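Local coordinates for protein N-terminal acetyltransferase B complex subunit NAT3 (Candida albicans, PDB 5K04) that probably acts as the catalytic subunit of the NatB complex, transferring the acetyl group of acetyl-CoA to the N-termini of proteins, at residues G56-K61 with K92-L97; T73-V78 with I109-K114; L123-G128 with F157-L162. All blocks are in the same frame, centred on the assembly; numbering follows the deposited sequence.

Contact 1: G56-K61 with K92-L97; sequences GYMMAK and KLCLEL
M58 and L97 reach toward each other, tip to tip, between strand 53-65 and helix 89-96. The M58 side chain crosses the gap in steps. M58 CB sits 4.4 Å from CB of L93. CG is anti to the backbone N (chi1 150°), and the chain then bends at both chi2 and chi3. M58 SD is 4.1 Å from L97 CD1. The methyl CE ends against the helix itself. M58 CE lies 3.7 Å from L97 CD1. The L93 carbonyl O is 4.0 Å from M58 CE on the helix backbone. The SG of C94 is a looser neighbour. That L93 carbonyl also takes a hydrogen bond from the hydroxyl of Y44, on the neighbouring strand.

Two leucines complete the contact. L97 sends its other branch to the strand, with L97 CD2 3.8 Å from CB of A60. L93 points CD1 at the strand backbone, where L93 CD1 is 4.0 Å from the N of Y57. G56 C lies 4.2 Å from L93 CD1. No hydrogen bond links the two segments, and every residue that touches is buried. Y57 turns to the other side of the sheet, where its OH bonds N19.

Helix and strand axes cross at -35°. This is a helix laid on a beta sheet through apolar side chains, as in the GNAT fold, where the start of this helix meets the cofactor; here G88 N and A90 N bond coenzyme A.

Contact 2: T73-V78 with I109-K114; sequences THITAV and IDLFVK. With COA (coenzyme A), chain D.
Strands 70-80 and 108-114 run parallel at the centre of the GNAT sheet, with T73 paired to I109 and H74 to D110. D110 N gives a hydrogen bond to T73 O at 2.9 Å. D110 O takes one from I75 N at 3.0 Å. On one face, I75 and L111 lie side by side, CB to CB 4.1 Å, and I75 CD1 also packs on I109 CG2. T73 OG1 is buried on this face beside I109, with no polar partner in the model.

The other face carries H74 and D110, and the F112 ring comes up to H74. H74 ND1 donates to D110 OD1 over 2.8 Å. The bond is bent, 142° at the hydrogen, and the donor comes from above the carboxylate plane. A chi1 of 84° places D110 CG between its backbone N and carbonyl carbon. H74 CE1 rests over one face of the F112 ring, 3.6 Å from F112 CE2. The pair is an offset edge-to-face stack with planes at 60°.

Beyond I75 the pairing gives way, as in GNAT enzymes, whose two central strands splay to admit the cofactor. A water bridges the gap. The water donates to I75 O at 2.8 Å and accepts from F112 N at 3.2 Å. T76 and A77 form a classic beta bulge opposite M59. Past the bulge, V78 O comes 3.1 Å from C3P of coenzyme A.

Contact 3: L123-G128 with F157-L162; sequences LYEKLG and FDMRKL. Unlike the reference sequence in segment 157-162: L162 (reference Ser). With COA (coenzyme A), chain D.
M159 and K161 reach from strand 156-162 to the last turn of helix 118-126. The methyl CE of M159 touches CB of Y124 at 4.0 Å and CG of E125 at 3.9 Å. E125 and M159 cross at about a right angle. The M159 sulfur stands obliquely beside the Y124 ring, 5.5 Å from its centroid, as a Met-aromatic contact. K161 NZ donates to the carbonyl O of L127 at 2.9 Å. The lysine is extended beyond CG, and its amine meets this oxygen almost in line with the C=O bond (175°).

The second shell sets these groups in place. G128 has a positive phi of 100° and closes the helix with a Schellman motif. Its backbone N bonds E125 O, and glycine suits these backbone angles. K161 NZ also pairs with E98, and the E125 carboxylate with R121.

The same helix end also borders coenzyme A. The Y124 ring leads away from the strand, and Y124 CE2 lies 3.8 Å from the thiol sulfur S1P. K126 NZ bonds the 3'-phosphate oxygen O8A at 2.7 Å, the ester oxygen O3B at 3.0 Å and the ribose O2B at 3.1 Å.

A helix C-terminus is expected to be slightly negative, so the L127 carbonyl offers the K161 ammonium a favourable dipole. E98, in a salt bridge with K161 NZ, probably offsets its positive charge.

All three contacts share one sheet. The centres of contacts 1 and 2 are about 10 Å apart, and they join through neighbouring strands: K61 O is 2.7 Å from H74 N, a probable hydrogen bond, and M58 CE packs on V78 CG2. The centres of contacts 2 and 3 are about 9 Å apart, joined by a probable hydrogen bond, F157 N to V113 O, 2.6 Å. There D110 OD2 and D158 OD1 come within 2.7 Å, two like-charged groups, so one may be protonated. Contact 1 meets contact 3 where the two helices touch, C94 SG being 3.7 Å from Y124 CE1. Contacts 2 and 3 both touch coenzyme A directly. In contact 1, the L93 side chain is about 7 Å from coenzyme A at the nearest atoms.

Contact 1: G56-K61 with K92-L97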
loop_
_atom_site.group_PDB
_atom_site.type_symbol
_atom_site.label_atom_id
_atom_site.label_comp_id
_atom_site.label_asym_id
_atom_site.label_seq_id
_atom_site.Cartn_x
_atom_site.Cartn_y
_atom_site.Cartn_z
ATOM N N GLY B 56 -3.859 -11.805 11.974
ATOM C CA GLY B 56 -3.806 -12.933 11.064
ATOM C C GLY B 56 -4.991 -12.899 10.125
ATOM O O GLY B 56 -5.891 -12.067 10.255
ATOM N N TYR B 57 -4.983 -13.826 9.165
ATOM C CA TYR B 57 -6.119 -13.942 8.265
ATOM C C TYR B 57 -6.229 -15.358 7.720
ATOM O O TYR B 57 -5.287 -16.153 7.780
ATOM C CB TYR B 57 -6.061 -12.926 7.106
ATOM C CG TYR B 57 -4.811 -12.964 6.229
ATOM C CD1 TYR B 57 -4.711 -13.827 5.142
ATOM C CD2 TYR B 57 -3.754 -12.094 6.473
ATOM C CE1 TYR B 57 -3.572 -13.839 4.339
ATOM C CE2 TYR B 57 -2.625 -12.091 5.696
ATOM C CZ TYR B 57 -2.529 -12.959 4.624
ATOM O OH TYR B 57 -1.383 -12.927 3.865
ATOM N N MET B 58 -7.433 -15.650 7.214
ATOM C CA MET B 58 -7.783 -16.887 6.535
ATOM C C MET B 58 -8.318 -16.557 5.145
ATOM O O MET B 58 -9.171 -15.676 4.996
ATOM C CB MET B 58 -8.843 -17.669 7.318
ATOM C CG MET B 58 -9.738 -18.503 6.423
ATOM S SD MET B 58 -8.832 -19.813 5.665
ATOM C CE MET B 58 -8.424 -20.583 7.156
ATOM N N MET B 59 -7.767 -17.228 4.129
ATOM C CA MET B 59 -8.297 -17.222 2.775
ATOM C C MET B 59 -8.679 -18.654 2.467
ATOM O O MET B 59 -7.821 -19.541 2.476
ATOM C CB MET B 59 -7.282 -16.713 1.742
ATOM C CG MET B 59 -6.652 -15.368 2.070
ATOM S SD MET B 59 -5.235 -15.030 1.062
ATOM C CE MET B 59 -6.093 -15.108 -0.428
ATOM N N ALA B 60 -9.963 -18.884 2.232
ATOM C CA ALA B 60 -10.452 -20.192 1.850
ATOM C C ALA B 60 -11.421 -20.032 0.681
ATOM O O ALA B 60 -11.835 -18.924 0.331
ATOM C CB ALA B 60 -11.118 -20.910 3.038
ATOM N N LYS B 61 -11.792 -21.161 0.086
ATOM C CA LYS B 61 -12.714 -21.161 -1.042
ATOM C C LYS B 61 -13.529 -22.445 -1.011
ATOM O O LYS B 61 -13.241 -23.369 -0.244
ATOM C CB LYS B 61 -11.966 -21.033 -2.377
ATOM C CG LYS B 61 -10.869 -22.091 -2.586
ATOM C CD LYS B 61 -10.466 -22.218 -4.057
ATOM C CE LYS B 61 -9.163 -22.985 -4.179
ATOM N NZ LYS B 61 -8.735 -23.125 -5.590
ATOM N N LYS B 92 -8.006 -21.174 15.672
ATOM C CA LYS B 92 -9.315 -20.522 15.705
ATOM C C LYS B 92 -9.770 -20.103 14.309
ATOM O O LYS B 92 -10.935 -20.299 13.947
ATOM C CB LYS B 92 -9.288 -19.310 16.643
ATOM C CG LYS B 92 -10.226 -18.162 16.212
ATOM C CD LYS B 92 -10.319 -17.016 17.233
ATOM C CE LYS B 92 -11.580 -17.139 18.083
ATOM N NZ LYS B 92 -12.847 -17.013 17.266
ATOM N N LEU B 93 -8.861 -19.519 13.521
ATOM C CA LEU B 93 -9.176 -19.122 12.148
ATOM C C LEU B 93 -9.623 -20.316 11.302
ATOM O O LEU B 93 -10.569 -20.206 10.508
ATOM C CB LEU B 93 -7.955 -18.452 11.515
ATOM C CG LEU B 93 -7.605 -17.059 12.048
ATOM C CD1 LEU B 93 -6.202 -16.670 11.631
ATOM C CD2 LEU B 93 -8.608 -16.025 11.554
ATOM N N CYS B 94 -8.953 -21.464 11.465
ATOM C CA CYS B 94 -9.346 -22.668 10.737
ATOM C C CYS B 94 -10.692 -23.205 11.238
ATOM O O CYS B 94 -11.548 -23.607 10.437
ATOM C CB CYS B 94 -8.229 -23.728 10.842
ATOM S SG CYS B 94 -6.650 -23.314 10.131
ATOM N N LEU B 95 -10.918 -23.168 12.558
ATOM C CA LEU B 95 -12.161 -23.686 13.131
ATOM C C LEU B 95 -13.375 -22.800 12.819
ATOM O O LEU B 95 -14.495 -23.305 12.710
ATOM C CB LEU B 95 -11.990 -23.844 14.633
ATOM C CG LEU B 95 -11.195 -25.057 15.105
ATOM C CD1 LEU B 95 -11.209 -25.114 16.634
ATOM C CD2 LEU B 95 -11.769 -26.342 14.511
ATOM N N GLU B 96 -13.171 -21.489 12.662
ATOM C CA GLU B 96 -14.260 -20.574 12.314
ATOM C C GLU B 96 -14.903 -20.913 10.963
ATOM O O GLU B 96 -16.078 -20.602 10.742
ATOM C CB GLU B 96 -13.724 -19.136 12.309
ATOM C CG GLU B 96 -14.622 -18.078 11.648
ATOM C CD GLU B 96 -15.927 -17.794 12.394
ATOM O OE1 GLU B 96 -16.781 -17.076 11.822
ATOM O OE2 GLU B 96 -16.102 -18.268 13.541
ATOM N N LEU B 97 -14.144 -21.522 10.040
ATOM C CA LEU B 97 -14.720 -21.977 8.775
ATOM C C LEU B 97 -15.922 -22.884 9.012
ATOM O O LEU B 97 -16.940 -22.778 8.319
ATOM C CB LEU B 97 -13.662 -22.715 7.957
ATOM C CG LEU B 97 -12.566 -21.853 7.345
ATOM C CD1 LEU B 97 -11.440 -22.721 6.810
ATOM C CD2 LEU B 97 -13.149 -21.017 6.238
#

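Contact 2: T73-V78 with I109-K114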
loop_
_atom_site.group_PDB
_atom_site.type_symbol
_atom_site.label_atom_id
_atom_site.label_comp_id
_atom_site.label_asym_id
_atom_site.label_seq_id
_atom_site.Cartn_x
_atom_site.Cartn_y
_atom_site.Cartn_z
ATOM N N THR B 73 -14.766 -27.376 0.819
ATOM C CA THR B 73 -14.029 -26.142 1.042
ATOM C C THR B 73 -12.534 -26.434 1.070
ATOM O O THR B 73 -12.093 -27.539 1.406
ATOM C CB THR B 73 -14.442 -25.429 2.335
ATOM O OG1 THR B 73 -13.735 -25.989 3.429
ATOM C CG2 THR B 73 -15.903 -25.614 2.579
ATOM N N HIS B 74 -11.759 -25.421 0.695
ATOM C CA HIS B 74 -10.317 -25.532 0.587
ATOM C C HIS B 74 -9.684 -24.338 1.278
ATOM O O HIS B 74 -10.094 -23.196 1.046
ATOM C CB HIS B 74 -9.863 -25.596 -0.873
ATOM C CG HIS B 74 -8.383 -25.733 -1.024
ATOM N ND1 HIS B 74 -7.750 -26.959 -1.030
ATOM C CD2 HIS B 74 -7.407 -24.801 -1.143
ATOM C CE1 HIS B 74 -6.447 -26.774 -1.160
ATOM N NE2 HIS B 74 -6.213 -25.475 -1.219
ATOM N N ILE B 75 -8.704 -24.611 2.138
ATOM C CA ILE B 75 -7.900 -23.564 2.763
ATOM C C ILE B 75 -6.718 -23.255 1.847
ATOM O O ILE B 75 -5.939 -24.154 1.513
ATOM C CB ILE B 75 -7.416 -23.996 4.154
ATOM C CG1 ILE B 75 -8.589 -24.135 5.119
ATOM C CG2 ILE B 75 -6.426 -22.986 4.691
ATOM C CD1 ILE B 75 -8.257 -24.972 6.340
ATOM N N THR B 76 -6.578 -21.992 1.437
ATOM C CA THR B 76 -5.408 -21.590 0.662
ATOM C C THR B 76 -4.348 -20.886 1.494
ATOM O O THR B 76 -3.158 -21.083 1.250
ATOM C CB THR B 76 -5.808 -20.693 -0.512
ATOM O OG1 THR B 76 -6.096 -19.377 -0.044
ATOM C CG2 THR B 76 -7.011 -21.255 -1.139
ATOM N N ALA B 77 -4.746 -20.093 2.486
ATOM C CA ALA B 77 -3.765 -19.377 3.298
ATOM C C ALA B 77 -4.287 -19.114 4.709
ATOM O O ALA B 77 -5.388 -18.577 4.887
ATOM C CB ALA B 77 -3.375 -18.051 2.625
ATOM N N VAL B 78 -3.475 -19.485 5.698
ATOM C CA VAL B 78 -3.609 -19.069 7.087
ATOM C C VAL B 78 -2.253 -18.554 7.545
ATOM O O VAL B 78 -1.237 -19.228 7.344
ATOM C CB VAL B 78 -4.041 -20.227 8.003
ATOM C CG1 VAL B 78 -4.535 -19.691 9.328
ATOM C CG2 VAL B 78 -5.085 -21.069 7.340
ATOM N N ILE B 109 -13.429 -30.201 4.460
ATOM C CA ILE B 109 -12.427 -29.163 4.260
ATOM C C ILE B 109 -11.103 -29.856 3.966
ATOM O O ILE B 109 -10.725 -30.809 4.658
ATOM C CB ILE B 109 -12.310 -28.233 5.479
ATOM C CG1 ILE B 109 -13.700 -27.802 5.971
ATOM C CG2 ILE B 109 -11.468 -27.003 5.126
ATOM C CD1 ILE B 109 -13.675 -26.868 7.194
ATOM N N ASP B 110 -10.422 -29.409 2.915
ATOM C CA ASP B 110 -9.097 -29.910 2.597
ATOM C C ASP B 110 -8.106 -28.747 2.528
ATOM O O ASP B 110 -8.476 -27.568 2.617
ATOM C CB ASP B 110 -9.111 -30.723 1.291
ATOM C CG ASP B 110 -8.992 -29.862 0.050
ATOM O OD1 ASP B 110 -9.554 -28.747 0.027
ATOM O OD2 ASP B 110 -8.324 -30.300 -0.908
ATOM N N LEU B 111 -6.836 -29.106 2.345
ATOM C CA LEU B 111 -5.718 -28.180 2.380
ATOM C C LEU B 111 -4.480 -28.938 1.945
ATOM O O LEU B 111 -4.427 -30.170 2.001
ATOM C CB LEU B 111 -5.503 -27.598 3.778
ATOM C CG LEU B 111 -5.276 -28.695 4.823
ATOM C CD1 LEU B 111 -3.788 -28.985 5.082
ATOM C CD2 LEU B 111 -5.980 -28.378 6.107
ATOM N N PHE B 112 -3.468 -28.178 1.561
ATOM C CA PHE B 112 -2.177 -28.725 1.183
ATOM C C PHE B 112 -1.148 -28.298 2.209
ATOM O O PHE B 112 -1.048 -27.113 2.531
ATOM C CB PHE B 112 -1.748 -28.246 -0.202
ATOM C CG PHE B 112 -2.658 -28.699 -1.319
ATOM C CD1 PHE B 112 -3.048 -30.024 -1.433
ATOM C CD2 PHE B 112 -3.101 -27.799 -2.263
ATOM C CE1 PHE B 112 -3.863 -30.440 -2.455
ATOM C CE2 PHE B 112 -3.920 -28.205 -3.300
ATOM C CZ PHE B 112 -4.305 -29.535 -3.392
ATOM N N VAL B 113 -0.393 -29.269 2.718
ATOM C CA VAL B 113 0.779 -29.033 3.552
ATOM C C VAL B 113 1.959 -29.729 2.892
ATOM O O VAL B 113 1.844 -30.882 2.456
ATOM C CB VAL B 113 0.570 -29.543 4.997
ATOM C CG1 VAL B 113 1.857 -29.500 5.773
ATOM C CG2 VAL B 113 -0.438 -28.675 5.707
ATOM N N LYS B 114 3.085 -29.030 2.798
ATOM C CA LYS B 114 4.271 -29.654 2.233
ATOM C C LYS B 114 4.701 -30.827 3.104
ATOM O O LYS B 114 4.524 -30.821 4.323
ATOM C CB LYS B 114 5.409 -28.642 2.092
ATOM C CG LYS B 114 5.170 -27.551 1.041
ATOM C CD LYS B 114 4.842 -28.160 -0.317
ATOM C CE LYS B 114 4.834 -27.119 -1.425
ATOM N NZ LYS B 114 4.341 -27.715 -2.705
HETATM N N1A COA D . 6.897 -24.723 16.737
HETATM C C2A COA D . 6.559 -26.087 17.256
HETATM N N3A COA D . 5.060 -26.312 17.136
HETATM C C4A COA D . 4.040 -25.342 16.684
HETATM C C5A COA D . 4.458 -23.849 16.242
HETATM C C6A COA D . 6.017 -23.591 16.234
HETATM N N6A COA D . 6.620 -22.390 15.762
HETATM N N7A COA D . 3.249 -23.072 15.652
HETATM C C8A COA D . 1.949 -23.954 15.603
HETATM N N9A COA D . 2.607 -25.322 16.219
HETATM C C1B COA D . 1.666 -26.646 16.173
HETATM C C2B COA D . 1.643 -27.515 17.470
HETATM O O2B COA D . 2.156 -28.840 17.629
HETATM C C3B COA D . 0.378 -26.863 17.978
HETATM O O3B COA D . -0.348 -26.986 19.205
HETATM P P3B COA D . -0.263 -26.623 20.796
HETATM O O7A COA D . -1.395 -25.646 21.063
HETATM O O8A COA D . -0.549 -27.958 21.495
HETATM O O9A COA D . 1.110 -26.039 21.028
HETATM C C4B COA D . -0.354 -26.243 16.669
HETATM O O4B COA D . 0.443 -26.325 15.417
HETATM C C5B COA D . -1.461 -25.136 16.850
HETATM O O5B COA D . -1.168 -23.785 17.222
HETATM P P1A COA D . -1.740 -22.276 17.147
HETATM O O1A COA D . -3.136 -22.362 16.654
HETATM O O2A COA D . -1.567 -21.638 18.492
HETATM O O3A COA D . -0.802 -21.580 16.105
HETATM P P2A COA D . -0.311 -20.119 15.633
HETATM O O4A COA D . 0.967 -19.826 16.363
HETATM O O5A COA D . -1.404 -19.176 15.760
HETATM O O6A COA D . 0.067 -20.428 14.101
HETATM C CBP COA D . 1.322 -21.007 11.828
HETATM C CCP COA D . 0.649 -21.462 13.297
HETATM C CDP COA D . 2.052 -22.324 11.079
HETATM C CEP COA D . 0.129 -20.321 10.841
HETATM C CAP COA D . 2.527 -19.797 12.153
HETATM O OAP COA D . 3.337 -19.988 13.289
HETATM C C9P COA D . 2.932 -18.923 10.860
HETATM O O9P COA D . 4.000 -19.203 10.068
HETATM N N8P COA D . 1.790 -18.166 10.198
HETATM C C7P COA D . 1.631 -18.074 8.633
HETATM C C6P COA D . 2.668 -18.861 7.750
HETATM C C5P COA D . 2.713 -20.494 7.595
HETATM O O5P COA D . 3.792 -21.233 7.876
HETATM N N4P COA D . 1.434 -21.135 7.225
HETATM C C3P COA D . 0.305 -21.962 7.593
HETATM C C2P COA D . 0.216 -23.316 8.275
HETATM S S1P COA D . 0.726 -24.835 7.528
HETATM O O HOH W 1 -3.308 -25.007 1.533
#

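Contact 3: L123-G128 with F157-L162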
loop_
_atom_site.group_PDB
_atom_site.type_symbol
_atom_site.label_atom_id
_atom_site.label_comp_id
_atom_site.label_asym_id
_atom_site.label_seq_id
_atom_site.Cartn_x
_atom_site.Cartn_y
_atom_site.Cartn_z
ATOM N N LEU B 123 -0.471 -29.421 13.465
ATOM C CA LEU B 123 -1.457 -28.372 13.674
ATOM C C LEU B 123 -2.821 -28.800 13.151
ATOM O O LEU B 123 -3.816 -28.792 13.884
ATOM C CB LEU B 123 -0.974 -27.083 12.998
ATOM C CG LEU B 123 -1.873 -25.860 12.806
ATOM C CD1 LEU B 123 -2.699 -25.591 14.013
ATOM C CD2 LEU B 123 -1.026 -24.638 12.551
ATOM N N TYR B 124 -2.879 -29.192 11.878
ATOM C CA TYR B 124 -4.146 -29.615 11.300
ATOM C C TYR B 124 -4.616 -30.955 11.864
ATOM O O TYR B 124 -5.827 -31.176 11.998
ATOM C CB TYR B 124 -4.022 -29.668 9.782
ATOM C CG TYR B 124 -3.828 -28.300 9.158
ATOM C CD1 TYR B 124 -4.817 -27.324 9.252
ATOM C CD2 TYR B 124 -2.668 -27.990 8.463
ATOM C CE1 TYR B 124 -4.645 -26.077 8.668
ATOM C CE2 TYR B 124 -2.484 -26.742 7.885
ATOM C CZ TYR B 124 -3.475 -25.792 7.989
ATOM O OH TYR B 124 -3.300 -24.558 7.411
ATOM N N GLU B 125 -3.686 -31.856 12.206
ATOM C CA GLU B 125 -4.090 -33.091 12.852
ATOM C C GLU B 125 -4.780 -32.812 14.180
ATOM O O GLU B 125 -5.775 -33.465 14.517
ATOM C CB GLU B 125 -2.882 -34.009 13.037
ATOM C CG GLU B 125 -2.518 -34.707 11.742
ATOM C CD GLU B 125 -1.305 -35.590 11.847
ATOM O OE1 GLU B 125 -0.585 -35.499 12.864
ATOM O OE2 GLU B 125 -1.079 -36.381 10.898
ATOM N N LYS B 126 -4.273 -31.839 14.944
ATOM C CA LYS B 126 -4.911 -31.493 16.202
ATOM C C LYS B 126 -6.308 -30.926 15.984
ATOM O O LYS B 126 -7.148 -30.998 16.886
ATOM C CB LYS B 126 -4.031 -30.507 16.968
ATOM C CG LYS B 126 -2.860 -31.180 17.672
ATOM C CD LYS B 126 -1.986 -30.184 18.399
ATOM C CE LYS B 126 -0.723 -30.853 18.926
ATOM N NZ LYS B 126 0.135 -29.908 19.705
ATOM N N LEU B 127 -6.579 -30.389 14.798
ATOM C CA LEU B 127 -7.887 -29.851 14.442
ATOM C C LEU B 127 -8.837 -30.898 13.872
ATOM O O LEU B 127 -9.970 -30.552 13.525
ATOM C CB LEU B 127 -7.724 -28.723 13.430
ATOM C CG LEU B 127 -7.003 -27.483 13.961
ATOM C CD1 LEU B 127 -6.927 -26.404 12.887
ATOM C CD2 LEU B 127 -7.699 -26.952 15.213
ATOM N N GLY B 128 -8.409 -32.157 13.760
ATOM C CA GLY B 128 -9.232 -33.212 13.204
ATOM C C GLY B 128 -8.943 -33.579 11.760
ATOM O O GLY B 128 -9.602 -34.487 11.232
ATOM N N PHE B 157 0.975 -32.989 1.172
ATOM C CA PHE B 157 -0.113 -33.811 1.669
ATOM C C PHE B 157 -1.408 -33.019 1.526
ATOM O O PHE B 157 -1.521 -31.912 2.063
ATOM C CB PHE B 157 0.114 -34.199 3.129
ATOM C CG PHE B 157 1.206 -35.197 3.334
ATOM C CD1 PHE B 157 1.283 -36.327 2.545
ATOM C CD2 PHE B 157 2.157 -35.011 4.333
ATOM C CE1 PHE B 157 2.289 -37.263 2.738
ATOM C CE2 PHE B 157 3.172 -35.948 4.530
ATOM C CZ PHE B 157 3.236 -37.075 3.733
ATOM N N ASP B 158 -2.361 -33.570 0.781
ATOM C CA ASP B 158 -3.745 -33.141 0.914
ATOM C C ASP B 158 -4.303 -33.741 2.190
ATOM O O ASP B 158 -4.310 -34.966 2.353
ATOM C CB ASP B 158 -4.581 -33.584 -0.281
ATOM C CG ASP B 158 -6.022 -33.103 -0.196
ATOM O OD1 ASP B 158 -6.250 -31.900 -0.436
ATOM O OD2 ASP B 158 -6.920 -33.914 0.118
ATOM N N MET B 159 -4.741 -32.874 3.102
ATOM C CA MET B 159 -5.326 -33.262 4.374
ATOM C C MET B 159 -6.800 -32.891 4.361
ATOM O O MET B 159 -7.176 -31.820 3.876
ATOM C CB MET B 159 -4.613 -32.569 5.547
ATOM C CG MET B 159 -3.103 -32.841 5.602
ATOM S SD MET B 159 -2.269 -32.098 6.976
ATOM C CE MET B 159 -2.915 -33.139 8.227
ATOM N N ARG B 160 -7.633 -33.778 4.896
ATOM C CA ARG B 160 -9.069 -33.578 4.881
ATOM C C ARG B 160 -9.658 -33.703 6.277
ATOM O O ARG B 160 -9.162 -34.455 7.120
ATOM C CB ARG B 160 -9.746 -34.579 3.972
ATOM C CG ARG B 160 -9.483 -34.370 2.524
ATOM C CD ARG B 160 -10.194 -35.457 1.760
ATOM N NE ARG B 160 -10.153 -35.240 0.322
ATOM C CZ ARG B 160 -10.972 -35.849 -0.531
ATOM N NH1 ARG B 160 -11.887 -36.694 -0.080
ATOM N NH2 ARG B 160 -10.877 -35.607 -1.828
ATOM N N LYS B 161 -10.730 -32.935 6.505
ATOM C CA LYS B 161 -11.583 -33.070 7.683
ATOM C C LYS B 161 -13.031 -33.177 7.223
ATOM O O LYS B 161 -13.600 -32.201 6.718
ATOM C CB LYS B 161 -11.423 -31.893 8.638
ATOM C CG LYS B 161 -12.401 -31.956 9.808
ATOM C CD LYS B 161 -11.997 -30.953 10.881
ATOM C CE LYS B 161 -12.906 -31.002 12.108
ATOM N NZ LYS B 161 -12.665 -29.795 12.963
ATOM N N LEU B 162 -13.620 -34.357 7.395
ATOM C CA LEU B 162 -15.033 -34.533 7.093
ATOM C C LEU B 162 -15.880 -33.649 7.989
ATOM O O LEU B 162 -15.606 -33.494 9.180
ATOM C CB LEU B 162 -15.449 -35.991 7.271
ATOM C CG LEU B 162 -15.347 -36.852 6.031
ATOM C CD1 LEU B 162 -15.145 -38.283 6.450
ATOM C CD2 LEU B 162 -16.629 -36.714 5.222
HETATM N N1A COA D . 6.897 -24.723 16.737
HETATM C C2A COA D . 6.559 -26.087 17.256
HETATM N N3A COA D . 5.060 -26.312 17.136
HETATM C C4A COA D . 4.040 -25.342 16.684
HETATM C C5A COA D . 4.458 -23.849 16.242
HETATM C C6A COA D . 6.017 -23.591 16.234
HETATM N N6A COA D . 6.620 -22.390 15.762
HETATM N N7A COA D . 3.249 -23.072 15.652
HETATM C C8A COA D . 1.949 -23.954 15.603
HETATM N N9A COA D . 2.607 -25.322 16.219
HETATM C C1B COA D . 1.666 -26.646 16.173
HETATM C C2B COA D . 1.643 -27.515 17.470
HETATM O O2B COA D . 2.156 -28.840 17.629
HETATM C C3B COA D . 0.378 -26.863 17.978
HETATM O O3B COA D . -0.348 -26.986 19.205
HETATM P P3B COA D . -0.263 -26.623 20.796
HETATM O O7A COA D . -1.395 -25.646 21.063
HETATM O O8A COA D . -0.549 -27.958 21.495
HETATM O O9A COA D . 1.110 -26.039 21.028
HETATM C C4B COA D . -0.354 -26.243 16.669
HETATM O O4B COA D . 0.443 -26.325 15.417
HETATM C C5B COA D . -1.461 -25.136 16.850
HETATM O O5B COA D . -1.168 -23.785 17.222
HETATM P P1A COA D . -1.740 -22.276 17.147
HETATM O O1A COA D . -3.136 -22.362 16.654
HETATM O O2A COA D . -1.567 -21.638 18.492
HETATM O O3A COA D . -0.802 -21.580 16.105
HETATM P P2A COA D . -0.311 -20.119 15.633
HETATM O O4A COA D . 0.967 -19.826 16.363
HETATM O O5A COA D . -1.404 -19.176 15.760
HETATM O O6A COA D . 0.067 -20.428 14.101
HETATM C CBP COA D . 1.322 -21.007 11.828
HETATM C CCP COA D . 0.649 -21.462 13.297
HETATM C CDP COA D . 2.052 -22.324 11.079
HETATM C CEP COA D . 0.129 -20.321 10.841
HETATM C CAP COA D . 2.527 -19.797 12.153
HETATM O OAP COA D . 3.337 -19.988 13.289
HETATM C C9P COA D . 2.932 -18.923 10.860
HETATM O O9P COA D . 4.000 -19.203 10.068
HETATM N N8P COA D . 1.790 -18.166 10.198
HETATM C C7P COA D . 1.631 -18.074 8.633
HETATM C C6P COA D . 2.668 -18.861 7.750
HETATM C C5P COA D . 2.713 -20.494 7.595
HETATM O O5P COA D . 3.792 -21.233 7.876
HETATM N N4P COA D . 1.434 -21.135 7.225
HETATM C C3P COA D . 0.305 -21.962 7.593
HETATM C C2P COA D . 0.216 -23.316 8.275
HETATM S S1P COA D . 0.726 -24.835 7.528
#